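Long-range contacts in 2-Cys peroxiredoxin (Plasmodium yoelii, PDB 2H01), which probably reduces hydrogen peroxide and organic hydroperoxides to water and alcohols as a thiol-specific peroxidase of the peroxiredoxin family: residues Phe9-Phe15 with Thr98-Asp102; Lys32-Phe38 with Asn65-Cys71; Leu121-Val125 with Leu137-Leu143. All coordinates share one frame; numbering follows the deposited sequence.

Interaction 1: residues Phe9-Phe15 with Thr98-Asp102; sequences FKAEAVF and TLISD
V14 and L99 form a hydrogen-bonded pair of two antiparallel strands, 10-14 and 98-101, whose axes come within 4.7 Å at 137°: V14 N reaches L99 O at 3.1 Å and L99 N returns to V14 O at 3.0 Å. Next along, A13 faces I100 in a non-hydrogen-bonded pair, and their CA atoms close to 4.2 Å, so the CB of A13 lies directly against I100 CG2 at 3.7 Å. The two branches of I100 divide the work. CG1 stands between the backbone N and the carbonyl carbon (chi1 59°), which sends CD1 on to the F9 ring, 4.0 Å from F9 CE1, the two side chains crossing at about a right angle. A11 CB fills in beside I100 CB. Such pairing adds the N-terminal strand of a peroxiredoxin to its thioredoxin-like core sheet, and on its other side strand 10-14 pairs with strand 20-24. At the far end the F15 ring runs alongside T98, its CD1 3.8 Å from T98 CB. T98 OG1 is buried here without a polar partner. On the face of V14 and L99, both side chains meet H79 of helix 76-83, while E12 forms a salt bridge with K76 and S101 OG bonds to D74 O.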
ATOM      1  N   PHE A   9      -6.698  11.256   1.853  1.00 28.56           N
ATOM      2  CA  PHE A   9      -5.618  11.826   2.652  1.00 27.98           C
ATOM      3  C   PHE A   9      -4.685  12.693   1.805  1.00 28.48           C
ATOM      4  O   PHE A   9      -4.669  12.612   0.576  1.00 28.58           O
ATOM      5  CB  PHE A   9      -4.822  10.716   3.377  1.00 25.98           C
ATOM      6  CG  PHE A   9      -4.160   9.720   2.448  1.00 25.24           C
ATOM      7  CD1 PHE A   9      -3.069  10.087   1.669  1.00 24.51           C
ATOM      8  CD2 PHE A   9      -4.643   8.417   2.345  1.00 23.77           C
ATOM      9  CE1 PHE A   9      -2.474   9.175   0.801  1.00 24.82           C
ATOM     10  CE2 PHE A   9      -4.055   7.498   1.480  1.00 23.49           C
ATOM     11  CZ  PHE A   9      -2.970   7.877   0.706  1.00 24.41           C
ATOM     12  N   LYS A  10      -3.979  13.570   2.493  1.00 28.62           N
ATOM     13  CA  LYS A  10      -2.945  14.394   1.910  1.00 29.42           C
ATOM     14  C   LYS A  10      -1.704  14.311   2.785  1.00 29.35           C
ATOM     15  O   LYS A  10      -1.652  14.898   3.845  1.00 30.05           O
ATOM     16  CB  LYS A  10      -3.419  15.841   1.828  1.00 29.39           C
ATOM     17  CG  LYS A  10      -2.790  16.616   0.699  1.00 32.29           C
ATOM     18  CD  LYS A  10      -2.447  18.036   1.066  1.00 34.67           C
ATOM     19  CE  LYS A  10      -3.633  18.767   1.651  1.00 36.80           C
ATOM     20  NZ  LYS A  10      -4.383  19.571   0.653  1.00 38.12           N
ATOM     21  N   ALA A  11      -0.710  13.561   2.349  1.00 28.89           N
ATOM     22  CA  ALA A  11       0.482  13.366   3.182  1.00 29.47           C
ATOM     23  C   ALA A  11       1.816  13.781   2.583  1.00 29.51           C
ATOM     24  O   ALA A  11       1.974  13.826   1.365  1.00 28.98           O
ATOM     25  CB  ALA A  11       0.568  11.902   3.621  1.00 29.39           C
ATOM     26  N   GLU A  12       2.769  14.094   3.459  1.00 30.93           N
ATOM     27  CA  GLU A  12       4.118  14.456   3.038  1.00 33.39           C
ATOM     28  C   GLU A  12       4.690  13.136   2.529  1.00 33.04           C
ATOM     29  O   GLU A  12       4.261  12.068   2.970  1.00 33.33           O
ATOM     30  CB  GLU A  12       4.964  14.961   4.220  1.00 34.99           C
ATOM     31  CG  GLU A  12       4.562  16.324   4.793  1.00 38.34           C
ATOM     32  CD  GLU A  12       4.611  17.447   3.760  1.00 40.78           C
ATOM     33  OE1 GLU A  12       3.762  17.451   2.845  1.00 41.99           O
ATOM     34  OE2 GLU A  12       5.499  18.327   3.859  1.00 41.51           O
ATOM     35  N   ALA A  13       5.657  13.196   1.625  1.00 31.87           N
ATOM     36  CA  ALA A  13       6.202  11.966   1.077  1.00 32.67           C
ATOM     37  C   ALA A  13       7.647  12.044   0.622  1.00 32.59           C
ATOM     38  O   ALA A  13       8.155  13.110   0.281  1.00 32.46           O
ATOM     39  CB  ALA A  13       5.336  11.502  -0.092  1.00 32.72           C
ATOM     40  N   VAL A  14       8.329  10.920   0.766  1.00 31.64           N
ATOM     41  CA  VAL A  14       9.612  10.710   0.152  1.00 31.60           C
ATOM     42  C   VAL A  14       9.494   9.813  -1.042  1.00 31.34           C
ATOM     43  O   VAL A  14       9.061   8.672  -0.936  1.00 31.35           O
ATOM     44  CB  VAL A  14      10.575  10.051   1.079  1.00 31.90           C
ATOM     45  CG1 VAL A  14      11.959  10.137   0.514  1.00 31.52           C
ATOM     46  CG2 VAL A  14      10.492  10.656   2.421  1.00 33.67           C
ATOM     47  N   PHE A  15       9.904  10.331  -2.184  1.00 32.35           N
ATOM     48  CA  PHE A  15       9.832   9.547  -3.412  1.00 33.00           C
ATOM     49  C   PHE A  15      11.041   8.641  -3.621  1.00 34.40           C
ATOM     50  O   PHE A  15      11.981   8.646  -2.827  1.00 35.28           O
ATOM     51  CB  PHE A  15       9.674  10.492  -4.607  1.00 32.35           C
ATOM     52  CG  PHE A  15       8.434  11.346  -4.549  1.00 31.38           C
ATOM     53  CD1 PHE A  15       7.168  10.763  -4.538  1.00 32.18           C
ATOM     54  CD2 PHE A  15       8.528  12.733  -4.520  1.00 31.90           C
ATOM     55  CE1 PHE A  15       6.013  11.551  -4.505  1.00 32.45           C
ATOM     56  CE2 PHE A  15       7.376  13.532  -4.485  1.00 31.25           C
ATOM     57  CZ  PHE A  15       6.117  12.938  -4.480  1.00 31.06           C
ATOM     58  N   THR A  98       7.339   5.253  -3.557  1.00 29.04           N
ATOM     59  CA  THR A  98       7.147   6.234  -2.500  1.00 28.99           C
ATOM     60  C   THR A  98       6.670   5.761  -1.130  1.00 27.66           C
ATOM     61  O   THR A  98       5.902   4.815  -1.002  1.00 27.39           O
ATOM     62  CB  THR A  98       6.230   7.412  -2.989  1.00 30.63           C
ATOM     63  OG1 THR A  98       5.278   7.751  -1.969  1.00 31.68           O
ATOM     64  CG2 THR A  98       5.522   7.060  -4.273  1.00 30.64           C
ATOM     65  N   LEU A  99       7.182   6.426  -0.099  1.00 27.60           N
ATOM     66  CA  LEU A  99       6.806   6.143   1.279  1.00 28.33           C
ATOM     67  C   LEU A  99       6.103   7.407   1.783  1.00 28.80           C
ATOM     68  O   LEU A  99       6.621   8.512   1.626  1.00 29.75           O
ATOM     69  CB  LEU A  99       8.049   5.858   2.129  1.00 27.56           C
ATOM     70  CG  LEU A  99       8.882   4.610   1.786  1.00 28.36           C
ATOM     71  CD1 LEU A  99      10.083   4.521   2.723  1.00 27.23           C
ATOM     72  CD2 LEU A  99       8.025   3.359   1.920  1.00 27.83           C
ATOM     73  N   ILE A 100       5.145   7.387   2.431  1.00 20.00           N
ATOM     74  CA  ILE A 100       4.478   8.585   2.926  1.00 20.00           C
ATOM     75  C   ILE A 100       4.486   8.632   4.450  1.00 20.00           C
ATOM     76  O   ILE A 100       4.607   7.585   5.113  1.00 27.65           O
ATOM     77  CB  ILE A 100       3.031   8.651   2.403  1.00 20.00           C
ATOM     78  CG1 ILE A 100       2.242   7.421   2.857  1.00 20.00           C
ATOM     79  CG2 ILE A 100       3.016   8.768   0.886  1.00 20.00           C
ATOM     80  CD1 ILE A 100       0.756   7.517   2.591  1.00 20.00           C
ATOM     81  N   SER A 101       4.201   9.730   4.903  1.00 27.91           N
ATOM     82  CA  SER A 101       4.378   9.957   6.325  1.00 28.93           C
ATOM     83  C   SER A 101       3.073  10.309   6.998  1.00 29.38           C
ATOM     84  O   SER A 101       2.488  11.351   6.705  1.00 30.50           O
ATOM     85  CB  SER A 101       5.396  11.081   6.547  1.00 29.70           C
ATOM     86  OG  SER A 101       5.451  11.478   7.910  1.00 33.25           O
ATOM     87  N   ASP A 102       2.663   9.439   7.916  1.00 30.12           N
ATOM     88  CA  ASP A 102       1.429   9.572   8.679  1.00 29.55           C
ATOM     89  C   ASP A 102       1.654  10.142  10.083  1.00 30.03           C
ATOM     90  O   ASP A 102       1.350   9.500  11.073  1.00 29.18           O
ATOM     91  CB  ASP A 102       0.697   8.230   8.756  1.00 31.22           C
ATOM     92  CG  ASP A 102      -0.710   8.355   9.301  1.00 33.41           C
ATOM     93  OD1 ASP A 102      -1.289   9.448   9.223  1.00 33.58           O
ATOM     94  OD2 ASP A 102      -1.312   7.416   9.834  1.00 33.86           O
TER

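Interaction 2: residues Lys32-Phe38 with Asn65-Cys71; sequences KYVLLYF and NVELLGC
Strands 33-38 and 66-72 pair in parallel at the centre of the thioredoxin-like sheet, the chain between them crossing over through helices 49-56 and 58-63 as a beta-alpha-beta unit. Six backbone hydrogen bonds run from Y33 N to N65 O at one end to C71 N and Y37 O (2.8 Å) at the other. The bond from Y37 N to L69 O is nearly collinear with the carbonyl, its C=O...N angle 173°. Y37 packs closely on the partner strand. With CG held between its backbone N and carbonyl carbon (chi1 69°), the ring folds back over the neighbouring strand and lays one face on G70, whose CA sits 3.4 Å from the ring centroid in a CH-pi contact; the absence of a side chain at G70 allows this approach. On the same side of the sheet as Y37, L35 and L68 lie side by side, L35 CB meeting L68 CD2 at 3.7 Å. The opposite side carries V34 CG1 against L69 CD1 at 3.8 Å, and farther along C71 SG approaches the F38 ring obliquely, 3.5 Å from CE2. Helix 147-163 covers Y33, L35 and V66, with Y33 OH bonded to E161, and helix 49-56 packs on Y37 and L68. Strands 98-101 and 119-127 flank the pair, beside strands 66-72 and 33-38 respectively.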
ATOM      1  N   LYS A  32      -4.095   5.339 -11.890  1.00 28.62           N
ATOM      2  CA  LYS A  32      -3.365   4.211 -11.347  1.00 28.47           C
ATOM      3  C   LYS A  32      -4.269   3.421 -10.409  1.00 27.47           C
ATOM      4  O   LYS A  32      -5.175   3.982  -9.823  1.00 29.37           O
ATOM      5  CB  LYS A  32      -2.185   4.737 -10.552  1.00 29.01           C
ATOM      6  CG  LYS A  32      -0.859   4.395 -11.123  1.00 31.77           C
ATOM      7  CD  LYS A  32      -0.575   5.167 -12.386  1.00 34.65           C
ATOM      8  CE  LYS A  32       0.850   4.944 -12.805  1.00 38.22           C
ATOM      9  NZ  LYS A  32       1.013   3.553 -13.263  1.00 38.81           N
ATOM     10  N   TYR A  33      -3.999   2.132 -10.229  1.00 25.82           N
ATOM     11  CA  TYR A  33      -4.611   1.417  -9.119  1.00 23.63           C
ATOM     12  C   TYR A  33      -3.602   1.708  -8.010  1.00 21.85           C
ATOM     13  O   TYR A  33      -2.440   1.994  -8.302  1.00 20.71           O
ATOM     14  CB  TYR A  33      -4.652  -0.093  -9.381  1.00 23.94           C
ATOM     15  CG  TYR A  33      -5.539  -0.516 -10.518  1.00 22.49           C
ATOM     16  CD1 TYR A  33      -5.188  -0.235 -11.841  1.00 23.82           C
ATOM     17  CD2 TYR A  33      -6.722  -1.213 -10.274  1.00 21.02           C
ATOM     18  CE1 TYR A  33      -5.994  -0.644 -12.902  1.00 24.92           C
ATOM     19  CE2 TYR A  33      -7.541  -1.630 -11.319  1.00 22.84           C
ATOM     20  CZ  TYR A  33      -7.172  -1.342 -12.633  1.00 24.66           C
ATOM     21  OH  TYR A  33      -7.976  -1.732 -13.670  1.00 23.59           O
ATOM     22  N   VAL A  34      -4.021   1.636  -6.752  1.00 19.99           N
ATOM     23  CA  VAL A  34      -3.090   1.921  -5.666  1.00 19.30           C
ATOM     24  C   VAL A  34      -2.994   0.786  -4.662  1.00 18.80           C
ATOM     25  O   VAL A  34      -4.010   0.246  -4.247  1.00 19.30           O
ATOM     26  CB  VAL A  34      -3.500   3.193  -4.881  1.00 18.95           C
ATOM     27  CG1 VAL A  34      -2.494   3.458  -3.751  1.00 17.10           C
ATOM     28  CG2 VAL A  34      -3.578   4.393  -5.826  1.00 16.98           C
ATOM     29  N   LEU A  35      -1.765   0.417  -4.298  1.00 18.07           N
ATOM     30  CA  LEU A  35      -1.558  -0.606  -3.280  1.00 17.48           C
ATOM     31  C   LEU A  35      -0.973   0.157  -2.094  1.00 18.38           C
ATOM     32  O   LEU A  35       0.220   0.480  -2.072  1.00 19.59           O
ATOM     33  CB  LEU A  35      -0.577  -1.697  -3.735  1.00 15.42           C
ATOM     34  CG  LEU A  35      -0.505  -3.036  -2.953  1.00 14.34           C
ATOM     35  CD1 LEU A  35       0.159  -2.870  -1.605  1.00 14.57           C
ATOM     36  CD2 LEU A  35      -1.893  -3.591  -2.773  1.00 14.29           C
ATOM     37  N   LEU A  36      -1.829   0.478  -1.132  1.00 17.68           N
ATOM     38  CA  LEU A  36      -1.413   1.190   0.069  1.00 17.03           C
ATOM     39  C   LEU A  36      -1.150   0.150   1.148  1.00 18.42           C
ATOM     40  O   LEU A  36      -2.018  -0.684   1.429  1.00 19.69           O
ATOM     41  CB  LEU A  36      -2.522   2.136   0.549  1.00 14.46           C
ATOM     42  CG  LEU A  36      -2.249   2.809   1.910  1.00 15.51           C
ATOM     43  CD1 LEU A  36      -1.111   3.814   1.766  1.00 15.46           C
ATOM     44  CD2 LEU A  36      -3.505   3.505   2.431  1.00 14.29           C
ATOM     45  N   TYR A  37       0.037   0.188   1.752  1.00 17.78           N
ATOM     46  CA  TYR A  37       0.362  -0.766   2.804  1.00 17.92           C
ATOM     47  C   TYR A  37       0.899  -0.068   4.043  1.00 19.08           C
ATOM     48  O   TYR A  37       1.514   0.993   3.950  1.00 19.08           O
ATOM     49  CB  TYR A  37       1.371  -1.821   2.306  1.00 17.16           C
ATOM     50  CG  TYR A  37       2.778  -1.314   2.034  1.00 15.58           C
ATOM     51  CD1 TYR A  37       3.135  -0.815   0.785  1.00 16.13           C
ATOM     52  CD2 TYR A  37       3.755  -1.359   3.028  1.00 14.49           C
ATOM     53  CE1 TYR A  37       4.437  -0.377   0.517  1.00 16.06           C
ATOM     54  CE2 TYR A  37       5.058  -0.916   2.782  1.00 14.96           C
ATOM     55  CZ  TYR A  37       5.391  -0.431   1.523  1.00 16.50           C
ATOM     56  OH  TYR A  37       6.677  -0.019   1.279  1.00 16.19           O
ATOM     57  N   PHE A  38       0.658  -0.668   5.204  1.00 19.79           N
ATOM     58  CA  PHE A  38       1.102  -0.098   6.474  1.00 21.04           C
ATOM     59  C   PHE A  38       2.098  -0.959   7.241  1.00 21.55           C
ATOM     60  O   PHE A  38       2.027  -2.184   7.233  1.00 22.85           O
ATOM     61  CB  PHE A  38      -0.087   0.142   7.420  1.00 19.95           C
ATOM     62  CG  PHE A  38      -1.039   1.206   6.966  1.00 19.90           C
ATOM     63  CD1 PHE A  38      -2.057   0.912   6.068  1.00 21.88           C
ATOM     64  CD2 PHE A  38      -0.920   2.509   7.442  1.00 21.11           C
ATOM     65  CE1 PHE A  38      -2.957   1.905   5.642  1.00 22.81           C
ATOM     66  CE2 PHE A  38      -1.808   3.514   7.026  1.00 23.21           C
ATOM     67  CZ  PHE A  38      -2.830   3.206   6.122  1.00 23.91           C
ATOM     68  N   ASN A  65      -0.032  -1.388 -13.880  1.00 22.79           N
ATOM     69  CA  ASN A  65      -0.448  -0.013 -13.634  1.00 23.42           C
ATOM     70  C   ASN A  65      -0.874   0.232 -12.180  1.00 23.31           C
ATOM     71  O   ASN A  65      -1.904   0.862 -11.913  1.00 21.78           O
ATOM     72  CB  ASN A  65      -1.581   0.351 -14.602  1.00 23.67           C
ATOM     73  CG  ASN A  65      -1.716   1.845 -14.807  1.00 25.93           C
ATOM     74  OD1 ASN A  65      -0.764   2.600 -14.595  1.00 27.27           O
ATOM     75  ND2 ASN A  65      -2.898   2.281 -15.237  1.00 28.81           N
ATOM     76  N   VAL A  66      -0.057  -0.267 -11.254  1.00 24.28           N
ATOM     77  CA  VAL A  66      -0.302  -0.123  -9.821  1.00 24.88           C
ATOM     78  C   VAL A  66       0.767   0.738  -9.160  1.00 26.00           C
ATOM     79  O   VAL A  66       1.966   0.511  -9.342  1.00 27.10           O
ATOM     80  CB  VAL A  66      -0.301  -1.481  -9.105  1.00 23.16           C
ATOM     81  CG1 VAL A  66      -0.424  -1.265  -7.598  1.00 22.34           C
ATOM     82  CG2 VAL A  66      -1.444  -2.342  -9.615  1.00 22.22           C
ATOM     83  N   GLU A  67       0.312   1.712  -8.380  1.00 25.98           N
ATOM     84  CA  GLU A  67       1.183   2.633  -7.658  1.00 25.91           C
ATOM     85  C   GLU A  67       1.355   2.152  -6.214  1.00 25.19           C
ATOM     86  O   GLU A  67       0.377   1.993  -5.485  1.00 25.64           O
ATOM     87  CB  GLU A  67       0.558   4.034  -7.667  1.00 27.05           C
ATOM     88  CG  GLU A  67       1.402   5.132  -7.020  1.00 26.86           C
ATOM     89  CD  GLU A  67       2.605   5.518  -7.854  1.00 26.99           C
ATOM     90  OE1 GLU A  67       2.540   5.417  -9.105  1.00 28.60           O
ATOM     91  OE2 GLU A  67       3.611   5.943  -7.260  1.00 26.29           O
ATOM     92  N   LEU A  68       2.599   1.928  -5.805  1.00 24.45           N
ATOM     93  CA  LEU A  68       2.890   1.465  -4.451  1.00 23.82           C
ATOM     94  C   LEU A  68       3.067   2.619  -3.479  1.00 22.97           C
ATOM     95  O   LEU A  68       3.794   3.563  -3.767  1.00 23.75           O
ATOM     96  CB  LEU A  68       4.170   0.635  -4.420  1.00 24.28           C
ATOM     97  CG  LEU A  68       4.146  -0.834  -4.829  1.00 26.44           C
ATOM     98  CD1 LEU A  68       5.538  -1.435  -4.601  1.00 26.78           C
ATOM     99  CD2 LEU A  68       3.105  -1.572  -4.002  1.00 29.72           C
ATOM    100  N   LEU A  69       2.405   2.527  -2.326  1.00 20.20           N
ATOM    101  CA  LEU A  69       2.519   3.552  -1.290  1.00 17.15           C
ATOM    102  C   LEU A  69       2.715   2.876   0.066  1.00 17.09           C
ATOM    103  O   LEU A  69       1.843   2.153   0.542  1.00 16.95           O
ATOM    104  CB  LEU A  69       1.266   4.447  -1.266  1.00 17.21           C
ATOM    105  CG  LEU A  69       1.010   5.302  -2.524  1.00 14.39           C
ATOM    106  CD1 LEU A  69      -0.246   6.130  -2.342  1.00 14.29           C
ATOM    107  CD2 LEU A  69       2.200   6.222  -2.792  1.00 14.29           C
ATOM    108  N   GLY A  70       3.883   3.097   0.663  1.00 18.41           N
ATOM    109  CA  GLY A  70       4.196   2.537   1.968  1.00 20.49           C
ATOM    110  C   GLY A  70       3.948   3.571   3.053  1.00 21.17           C
ATOM    111  O   GLY A  70       4.433   4.693   2.970  1.00 21.65           O
ATOM    112  N   CYS A  71       3.209   3.199   4.086  1.00 21.51           N
ATOM    113  CA  CYS A  71       2.893   4.150   5.136  1.00 22.96           C
ATOM    114  C   CYS A  71       3.194   3.690   6.568  1.00 23.65           C
ATOM    115  O   CYS A  71       2.878   2.562   6.949  1.00 23.78           O
ATOM    116  CB  CYS A  71       1.413   4.518   5.015  1.00 24.35           C
ATOM    117  SG  CYS A  71       0.762   5.688   6.231  1.00 27.54           S
TER

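Interaction 3: residues Leu121-Val125 with Leu137-Leu143; sequences LRAFV and LVNNLAL
R122 O accepts a 2.7 Å hydrogen bond from a water that takes the N-H of N139 (2.8 Å to N139 N), bridging the two segments where the direct backbone ladder gives out. That ladder is the F124-L137 pair of a beta hairpin: F124 N binds L137 O at 2.9 Å and L137 N binds F124 O at 2.8 Å, each donor in its acceptor's carbonyl plane. Beyond it the 3-10 segment 140-141 curls round the F124 ring. With CG beside its backbone N (chi1 -65°), F124 swings its ring toward this turn and presents the edge, with L141 O near the ring plane and F124 CE2 3.4 Å from L143 N. A142 CA comes at the ring obliquely, nearest F124 CE2. A142 CB rests on R122 O, while on one face of the hairpin A123 CB meets V138 CG1 at 4.0 Å. The R122 side chain lies about 8 Å from that of C47, the predicted peroxidatic cysteine, and its NE makes a long, weak ion pair with E50. Both direct backbone bonds belong to the F124-L137 pair, a water adds one polar link, and the F124 edge packs on a turn braced by its own backbone bonds.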
ATOM      1  N   LEU A 121      -0.849  -1.037  12.258  1.00 25.85           N
ATOM      2  CA  LEU A 121      -0.753  -2.484  12.161  1.00 24.68           C
ATOM      3  C   LEU A 121      -0.446  -2.789  10.695  1.00 24.14           C
ATOM      4  O   LEU A 121      -0.795  -2.004   9.803  1.00 23.67           O
ATOM      5  CB  LEU A 121      -2.089  -3.123  12.543  1.00 24.26           C
ATOM      6  CG  LEU A 121      -2.540  -2.932  13.997  1.00 24.51           C
ATOM      7  CD1 LEU A 121      -4.032  -3.119  14.087  1.00 22.24           C
ATOM      8  CD2 LEU A 121      -1.806  -3.925  14.913  1.00 24.10           C
ATOM      9  N   ARG A 122       0.211  -3.916  10.448  1.00 25.05           N
ATOM     10  CA  ARG A 122       0.537  -4.329   9.084  1.00 25.00           C
ATOM     11  C   ARG A 122      -0.747  -4.568   8.273  1.00 24.92           C
ATOM     12  O   ARG A 122      -1.643  -5.279   8.723  1.00 23.31           O
ATOM     13  CB  ARG A 122       1.378  -5.604   9.116  1.00 24.73           C
ATOM     14  CG  ARG A 122       2.836  -5.392   9.542  1.00 25.99           C
ATOM     15  CD  ARG A 122       3.568  -6.719   9.628  1.00 27.62           C
ATOM     16  NE  ARG A 122       5.003  -6.556   9.860  1.00 31.32           N
ATOM     17  CZ  ARG A 122       5.546  -6.146  11.007  1.00 33.07           C
ATOM     18  NH1 ARG A 122       4.778  -5.854  12.049  1.00 34.47           N
ATOM     19  NH2 ARG A 122       6.863  -6.020  11.110  1.00 32.25           N
ATOM     20  N   ALA A 123      -0.834  -3.967   7.085  1.00 23.53           N
ATOM     21  CA  ALA A 123      -2.015  -4.132   6.243  1.00 23.30           C
ATOM     22  C   ALA A 123      -1.774  -3.811   4.764  1.00 22.80           C
ATOM     23  O   ALA A 123      -0.998  -2.902   4.436  1.00 23.92           O
ATOM     24  CB  ALA A 123      -3.149  -3.256   6.777  1.00 23.05           C
ATOM     25  N   PHE A 124      -2.429  -4.566   3.877  1.00 21.24           N
ATOM     26  CA  PHE A 124      -2.321  -4.318   2.438  1.00 21.28           C
ATOM     27  C   PHE A 124      -3.713  -3.902   1.981  1.00 21.26           C
ATOM     28  O   PHE A 124      -4.682  -4.632   2.179  1.00 24.68           O
ATOM     29  CB  PHE A 124      -1.881  -5.569   1.656  1.00 21.58           C
ATOM     30  CG  PHE A 124      -0.482  -6.041   1.976  1.00 21.87           C
ATOM     31  CD1 PHE A 124       0.608  -5.184   1.854  1.00 22.65           C
ATOM     32  CD2 PHE A 124      -0.261  -7.342   2.428  1.00 20.77           C
ATOM     33  CE1 PHE A 124       1.908  -5.618   2.184  1.00 22.30           C
ATOM     34  CE2 PHE A 124       1.027  -7.783   2.761  1.00 19.73           C
ATOM     35  CZ  PHE A 124       2.110  -6.921   2.640  1.00 19.93           C
ATOM     36  N   VAL A 125      -3.813  -2.721   1.386  1.00 19.95           N
ATOM     37  CA  VAL A 125      -5.095  -2.206   0.925  1.00 19.11           C
ATOM     38  C   VAL A 125      -5.041  -1.885  -0.561  1.00 19.48           C
ATOM     39  O   VAL A 125      -4.294  -1.006  -0.992  1.00 19.42           O
ATOM     40  CB  VAL A 125      -5.473  -0.933   1.700  1.00 19.83           C
ATOM     41  CG1 VAL A 125      -6.898  -0.502   1.349  1.00 19.78           C
ATOM     42  CG2 VAL A 125      -5.342  -1.195   3.199  1.00 19.25           C
ATOM     43  N   LEU A 137      -5.946  -6.794   3.448  1.00 21.58           N
ATOM     44  CA  LEU A 137      -5.232  -7.977   3.915  1.00 21.30           C
ATOM     45  C   LEU A 137      -4.519  -7.641   5.227  1.00 22.02           C
ATOM     46  O   LEU A 137      -3.788  -6.664   5.307  1.00 23.33           O
ATOM     47  CB  LEU A 137      -4.219  -8.428   2.858  1.00 18.47           C
ATOM     48  CG  LEU A 137      -4.568  -9.638   1.982  1.00 18.97           C
ATOM     49  CD1 LEU A 137      -5.968  -9.556   1.440  1.00 16.15           C
ATOM     50  CD2 LEU A 137      -3.558  -9.714   0.836  1.00 18.72           C
ATOM     51  N   VAL A 138      -4.738  -8.459   6.250  1.00 22.22           N
ATOM     52  CA  VAL A 138      -4.128  -8.225   7.549  1.00 22.68           C
ATOM     53  C   VAL A 138      -3.544  -9.470   8.194  1.00 22.89           C
ATOM     54  O   VAL A 138      -3.637 -10.576   7.658  1.00 23.50           O
ATOM     55  CB  VAL A 138      -5.153  -7.655   8.542  1.00 23.93           C
ATOM     56  CG1 VAL A 138      -5.398  -6.176   8.260  1.00 23.36           C
ATOM     57  CG2 VAL A 138      -6.444  -8.459   8.442  1.00 22.83           C
ATOM     58  N   ASN A 139      -2.949  -9.260   9.366  1.00 21.81           N
ATOM     59  CA  ASN A 139      -2.349 -10.333  10.151  1.00 22.50           C
ATOM     60  C   ASN A 139      -1.474 -11.301   9.356  1.00 21.53           C
ATOM     61  O   ASN A 139      -0.554 -10.872   8.654  1.00 21.86           O
ATOM     62  CB  ASN A 139      -3.453 -11.068  10.913  1.00 23.08           C
ATOM     63  CG  ASN A 139      -4.086 -10.185  11.973  1.00 26.31           C
ATOM     64  OD1 ASN A 139      -3.390  -9.676  12.857  1.00 28.16           O
ATOM     65  ND2 ASN A 139      -5.399  -9.977  11.881  1.00 26.58           N
ATOM     66  N   ASN A 140      -1.752 -12.593   9.441  1.00 19.38           N
ATOM     67  CA  ASN A 140      -0.910 -13.546   8.742  1.00 19.56           C
ATOM     68  C   ASN A 140      -0.965 -13.521   7.223  1.00 19.97           C
ATOM     69  O   ASN A 140      -0.246 -14.264   6.565  1.00 20.09           O
ATOM     70  CB  ASN A 140      -1.144 -14.950   9.304  1.00 19.33           C
ATOM     71  CG  ASN A 140      -0.388 -15.168  10.619  1.00 20.18           C
ATOM     72  OD1 ASN A 140      -0.805 -15.947  11.481  1.00 22.00           O
ATOM     73  ND2 ASN A 140       0.737 -14.466  10.768  1.00 18.40           N
ATOM     74  N   LEU A 141      -1.807 -12.657   6.665  1.00 18.75           N
ATOM     75  CA  LEU A 141      -1.877 -12.513   5.220  1.00 19.38           C
ATOM     76  C   LEU A 141      -1.185 -11.198   4.844  1.00 20.65           C
ATOM     77  O   LEU A 141      -1.006 -10.894   3.664  1.00 21.35           O
ATOM     78  CB  LEU A 141      -3.330 -12.520   4.727  1.00 18.42           C
ATOM     79  CG  LEU A 141      -3.967 -13.905   4.519  1.00 17.87           C
ATOM     80  CD1 LEU A 141      -5.391 -13.744   3.959  1.00 15.54           C
ATOM     81  CD2 LEU A 141      -3.108 -14.733   3.555  1.00 18.20           C
ATOM     82  N   ALA A 142      -0.794 -10.423   5.857  1.00 20.43           N
ATOM     83  CA  ALA A 142      -0.110  -9.153   5.631  1.00 20.73           C
ATOM     84  C   ALA A 142       1.388  -9.310   5.861  1.00 21.87           C
ATOM     85  O   ALA A 142       1.954  -8.698   6.769  1.00 20.53           O
ATOM     86  CB  ALA A 142      -0.665  -8.076   6.558  1.00 19.90           C
ATOM     87  N   LEU A 143       2.027 -10.122   5.025  1.00 22.76           N
ATOM     88  CA  LEU A 143       3.459 -10.369   5.146  1.00 24.43           C
ATOM     89  C   LEU A 143       4.196 -10.119   3.833  1.00 25.16           C
ATOM     90  O   LEU A 143       3.592 -10.137   2.760  1.00 24.15           O
ATOM     91  CB  LEU A 143       3.691 -11.816   5.589  1.00 24.95           C
ATOM     92  CG  LEU A 143       3.056 -12.235   6.921  1.00 26.61           C
ATOM     93  CD1 LEU A 143       3.307 -13.725   7.168  1.00 25.85           C
ATOM     94  CD2 LEU A 143       3.649 -11.398   8.057  1.00 25.36           C
TER
HETATM   95  O   HOH W   1      -1.877  -7.012  10.742  1.00 39.72           O

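Overall arrangement
From the N terminus, residues 9-15 open the long loop that interaction 1 closes at 98-102. Within it, interaction 2 closes a shorter loop, bringing 65-71 back to 32-38 after a helical excursion. Interaction 3 follows in series, closing the local hairpin between 121-125 and 137-143. All three belong to one sheet. Interactions 1 and 2 join directly, I100 N bonding to G70 O at 2.8 Å as strands 98-101 and 66-72 pair in parallel. On the other side L36 O meets V125 N at 2.7 Å, linking interaction 2 to interaction 3. Interactions 1 and 3 do not touch; their centres lie 19 Å apart, with interaction 2 connecting them.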